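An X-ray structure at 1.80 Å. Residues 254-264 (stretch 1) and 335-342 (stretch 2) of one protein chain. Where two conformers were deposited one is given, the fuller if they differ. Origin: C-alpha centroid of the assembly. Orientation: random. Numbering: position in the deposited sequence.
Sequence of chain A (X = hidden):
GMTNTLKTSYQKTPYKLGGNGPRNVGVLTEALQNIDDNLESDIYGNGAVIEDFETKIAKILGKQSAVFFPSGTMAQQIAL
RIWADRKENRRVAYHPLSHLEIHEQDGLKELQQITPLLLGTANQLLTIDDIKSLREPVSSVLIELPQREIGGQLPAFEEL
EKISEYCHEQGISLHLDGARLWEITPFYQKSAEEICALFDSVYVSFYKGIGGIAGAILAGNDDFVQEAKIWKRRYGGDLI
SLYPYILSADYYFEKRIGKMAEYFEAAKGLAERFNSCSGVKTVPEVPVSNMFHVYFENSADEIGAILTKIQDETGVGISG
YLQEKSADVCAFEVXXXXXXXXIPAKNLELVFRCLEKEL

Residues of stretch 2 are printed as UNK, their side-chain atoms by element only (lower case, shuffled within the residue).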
# COMPACT_ATOMS: atom_id res chain seq x y z
N GLU A 254 -11.95 15.35 -8.73
CA GLU A 254 -12.82 16.50 -8.93
C GLU A 254 -12.24 17.47 -9.96
O GLU A 254 -12.98 18.09 -10.73
CB GLU A 254 -13.14 17.20 -7.60
CG GLU A 254 -14.04 16.41 -6.69
CD GLU A 254 -15.45 16.23 -7.27
OE1 GLU A 254 -15.95 17.17 -7.90
OE2 GLU A 254 -16.04 15.16 -7.08
N LYS A 255 -10.91 17.56 -9.99
CA LYS A 255 -10.24 18.43 -10.93
C LYS A 255 -10.37 17.96 -12.35
O LYS A 255 -10.54 18.78 -13.22
CB LYS A 255 -8.75 18.51 -10.62
CG LYS A 255 -7.91 19.36 -11.59
CD LYS A 255 -6.43 19.27 -11.15
CE LYS A 255 -5.49 19.89 -12.11
NZ LYS A 255 -5.56 21.40 -12.14
N ARG A 256 -10.33 16.64 -12.60
CA ARG A 256 -10.27 16.15 -13.98
C ARG A 256 -11.43 15.32 -14.51
O ARG A 256 -11.50 15.12 -15.72
CB ARG A 256 -8.96 15.40 -14.19
CG ARG A 256 -7.71 16.24 -13.91
CD ARG A 256 -6.45 15.58 -14.43
NE ARG A 256 -5.26 16.42 -14.26
CZ ARG A 256 -4.22 16.18 -13.46
NH1 ARG A 256 -4.13 15.07 -12.73
NH2 ARG A 256 -3.21 17.05 -13.45
N ILE A 257 -12.32 14.83 -13.65
CA ILE A 257 -13.44 14.01 -14.13
C ILE A 257 -14.26 14.75 -15.22
O ILE A 257 -14.68 14.14 -16.23
CB ILE A 257 -14.33 13.49 -12.98
CG1 ILE A 257 -15.30 12.39 -13.47
CG2 ILE A 257 -15.15 14.65 -12.34
CD1 ILE A 257 -14.63 11.20 -14.18
N GLY A 258 -14.43 16.06 -15.09
CA GLY A 258 -15.18 16.82 -16.08
C GLY A 258 -14.48 17.02 -17.42
O GLY A 258 -15.07 17.59 -18.36
N LYS A 259 -13.22 16.58 -17.52
CA LYS A 259 -12.43 16.70 -18.74
C LYS A 259 -12.39 15.44 -19.62
O LYS A 259 -11.71 15.43 -20.65
CB LYS A 259 -10.99 17.07 -18.41
CG LYS A 259 -10.83 18.39 -17.67
CD LYS A 259 -9.36 18.80 -17.63
CE LYS A 259 -9.12 20.05 -16.79
NZ LYS A 259 -7.65 20.31 -16.60
N MSE A 260 -13.08 14.37 -19.23
CA MSE A 260 -13.00 13.13 -20.01
C MSE A 260 -13.42 13.32 -21.47
O MSE A 260 -12.77 12.77 -22.37
CB MSE A 260 -13.75 11.96 -19.33
CG MSE A 260 -13.20 11.63 -17.95
SE MSE A 260 -11.37 11.00 -18.02
CE MSE A 260 -10.68 11.84 -16.37
N ALA A 261 -14.50 14.06 -21.70
CA ALA A 261 -14.96 14.33 -23.09
C ALA A 261 -13.93 15.14 -23.89
O ALA A 261 -13.71 14.88 -25.08
CB ALA A 261 -16.31 15.02 -23.09
N GLU A 262 -13.34 16.14 -23.22
CA GLU A 262 -12.28 16.99 -23.80
C GLU A 262 -11.06 16.15 -24.23
O GLU A 262 -10.46 16.39 -25.30
CB GLU A 262 -11.86 18.05 -22.76
CG GLU A 262 -10.61 18.81 -23.11
CD GLU A 262 -10.07 19.66 -21.97
OE1 GLU A 262 -10.85 20.13 -21.11
OE2 GLU A 262 -8.84 19.89 -21.97
N TYR A 263 -10.65 15.22 -23.36
CA TYR A 263 -9.50 14.35 -23.66
C TYR A 263 -9.82 13.41 -24.81
O TYR A 263 -8.96 13.13 -25.61
CB TYR A 263 -9.06 13.47 -22.45
CG TYR A 263 -8.60 14.18 -21.18
CD1 TYR A 263 -8.04 15.47 -21.21
CD2 TYR A 263 -8.63 13.50 -19.96
CE1 TYR A 263 -7.60 16.07 -20.04
CE2 TYR A 263 -8.17 14.09 -18.80
CZ TYR A 263 -7.68 15.36 -18.84
OH TYR A 263 -7.21 15.90 -17.67
N PHE A 264 -11.06 12.92 -24.87
CA PHE A 264 -11.52 12.05 -25.98
C PHE A 264 -11.48 12.79 -27.31
O PHE A 264 -10.97 12.26 -28.30
CB PHE A 264 -12.93 11.53 -25.63
CG PHE A 264 -13.66 10.83 -26.74
CD1 PHE A 264 -13.07 9.81 -27.48
CD2 PHE A 264 -15.00 11.15 -27.00
CE1 PHE A 264 -13.80 9.16 -28.49
CE2 PHE A 264 -15.73 10.48 -27.98
CZ PHE A 264 -15.14 9.49 -28.73
N UNK A 335 -1.54 8.65 -24.21
CA UNK A 335 -2.72 8.84 -23.36
C UNK A 335 -2.85 10.34 -23.13
O UNK A 335 -2.02 10.93 -22.46
o UNK A 335 -2.49 6.69 -22.22
c UNK A 335 -2.63 8.09 -22.02
N UNK A 336 -3.89 10.94 -23.69
CA UNK A 336 -4.10 12.39 -23.59
C UNK A 336 -4.57 12.78 -22.19
O UNK A 336 -5.40 12.10 -21.57
c UNK A 336 -5.35 14.44 -24.47
c UNK A 336 -5.08 12.92 -24.66
c UNK A 336 -4.51 12.71 -26.04
N UNK A 337 -4.02 13.88 -21.69
CA UNK A 337 -4.32 14.41 -20.38
C UNK A 337 -4.17 15.92 -20.43
O UNK A 337 -4.37 16.53 -21.50
N UNK A 338 -3.80 16.53 -19.30
CA UNK A 338 -3.71 18.01 -19.24
C UNK A 338 -2.54 18.61 -20.04
O UNK A 338 -2.60 19.77 -20.45
o UNK A 338 -5.99 18.15 -17.52
c UNK A 338 -3.60 18.54 -17.80
c UNK A 338 -4.89 18.44 -16.99
o UNK A 338 -4.79 18.66 -15.78
N UNK A 339 -1.48 17.84 -20.25
CA UNK A 339 -0.31 18.36 -20.98
C UNK A 339 -0.66 18.77 -22.42
O UNK A 339 -0.18 19.79 -22.91
c UNK A 339 0.83 17.32 -20.98
N UNK A 340 -1.51 18.00 -23.07
CA UNK A 340 -1.84 18.30 -24.48
C UNK A 340 -2.34 19.74 -24.71
O UNK A 340 -1.89 20.41 -25.64
c UNK A 340 -4.35 18.19 -26.87
c UNK A 340 -2.27 17.20 -27.51
c UNK A 340 -3.74 18.12 -29.21
c UNK A 340 -2.55 17.49 -28.86
c UNK A 340 -4.64 18.48 -28.23
c UNK A 340 -3.17 17.55 -26.51
c UNK A 340 -2.84 17.29 -25.06
N UNK A 341 -3.19 20.22 -23.81
CA UNK A 341 -3.78 21.55 -23.96
C UNK A 341 -2.77 22.68 -23.74
O UNK A 341 -3.07 23.82 -24.10
c UNK A 341 -4.99 21.72 -23.05
N UNK A 342 -1.61 22.38 -23.17
CA UNK A 342 -0.58 23.39 -22.96
C UNK A 342 0.34 23.57 -24.16
O UNK A 342 1.18 24.48 -24.17
c UNK A 342 0.28 23.06 -21.71
o UNK A 342 -0.71 25.34 -20.12
c UNK A 342 -1.26 24.23 -20.05
o UNK A 342 -2.45 24.09 -19.68
c UNK A 342 -0.48 22.96 -20.41

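Position 335 carries two side-chain atoms, one carbon and then one oxygen, and lies out of reach of the first stretch. A short hydroxyl side chain of this kind is Ser 335, which leads into the contact without joining it.

Position 336 has three side-chain carbons, the first carrying the other two. CA-to-CB runs sideways to the partner, yet one of the two outer carbons comes within 4.3 Å of Tyr 263 CB. A fork directly at the beta carbon, with no heteroatom, identifies Val 336, and the touch, made by CG1, is a modest apolar one. The backbone also takes part: Val 336 O lies over one face of the tyrosine ring, 3.8 Å from Tyr 263 CG. The CA atoms of Tyr 263 and Val 336, 5.7 Å apart, are the nearest pair of CA atoms across the two stretches.

Position 337 shows no side-chain atoms at all, and its main chain passes over one face of the aromatic ring of Tyr 263; it is Gly 337. Gly 337 CA is 3.8 Å from the centroid of the Tyr 263 ring and 17° off the normal, a CH-pi contact over the face, and Gly 337 C is 3.5 Å from Tyr 263 CE1. A beta carbon here would point away from the first stretch, so the ring alone does not explain the bare backbone; the phi/psi pair of -149/-150 is one that glycine adopts readily.

Position 338 has two carbons, the second bearing two oxygens, and those oxygens meet two basic side chains and a phenol. A further methylene between CB and the carboxyl carbon would give three carbons; with two, the carboxyl carbon is bonded directly to CB, and the residue is Asp 338. Asp 338 OD2 accepts from Arg 256 NE at 2.7 Å, nearly straight at 167°, and more weakly from Arg 256 NH2 at 3.2 Å. Asp 338 OD1 accepts from Lys 259 NZ at 2.9 Å and from Tyr 263 OH at 2.6 Å.

Position 339 has a single carbon and no contact across the stretches: Ala 339. Position 340 has one carbon followed by a six-carbon ring with no oxygen, and for all its size it does not reach the first stretch; this is Phe 340.

Position 341 has one side-chain carbon, CB, pointing toward the partner and 4.4 Å from Glu 262 OE2, a loose touch at the margin; this is Ala 341. Position 342 has three carbons, the third carrying two oxygens, and makes no contact here: Glu 342.

The design rule is a small interface, 320 Å² in all, organised around one acid. Arg 256, Lys 259 and Tyr 263 all direct CA-to-CB toward the second stretch, and their polar ends converge on Asp 338. Both arginine and lysine form salt bridges to it, one at each carboxylate oxygen, while the tyrosine hydroxyl shares OD1 with the lysine. The same tyrosine offers its ring face to the backbone of Val 336 and Gly 337, so one residue combines close packing with a directed hydrogen bond.

Stretch 2 335-342: SVGDAFAE
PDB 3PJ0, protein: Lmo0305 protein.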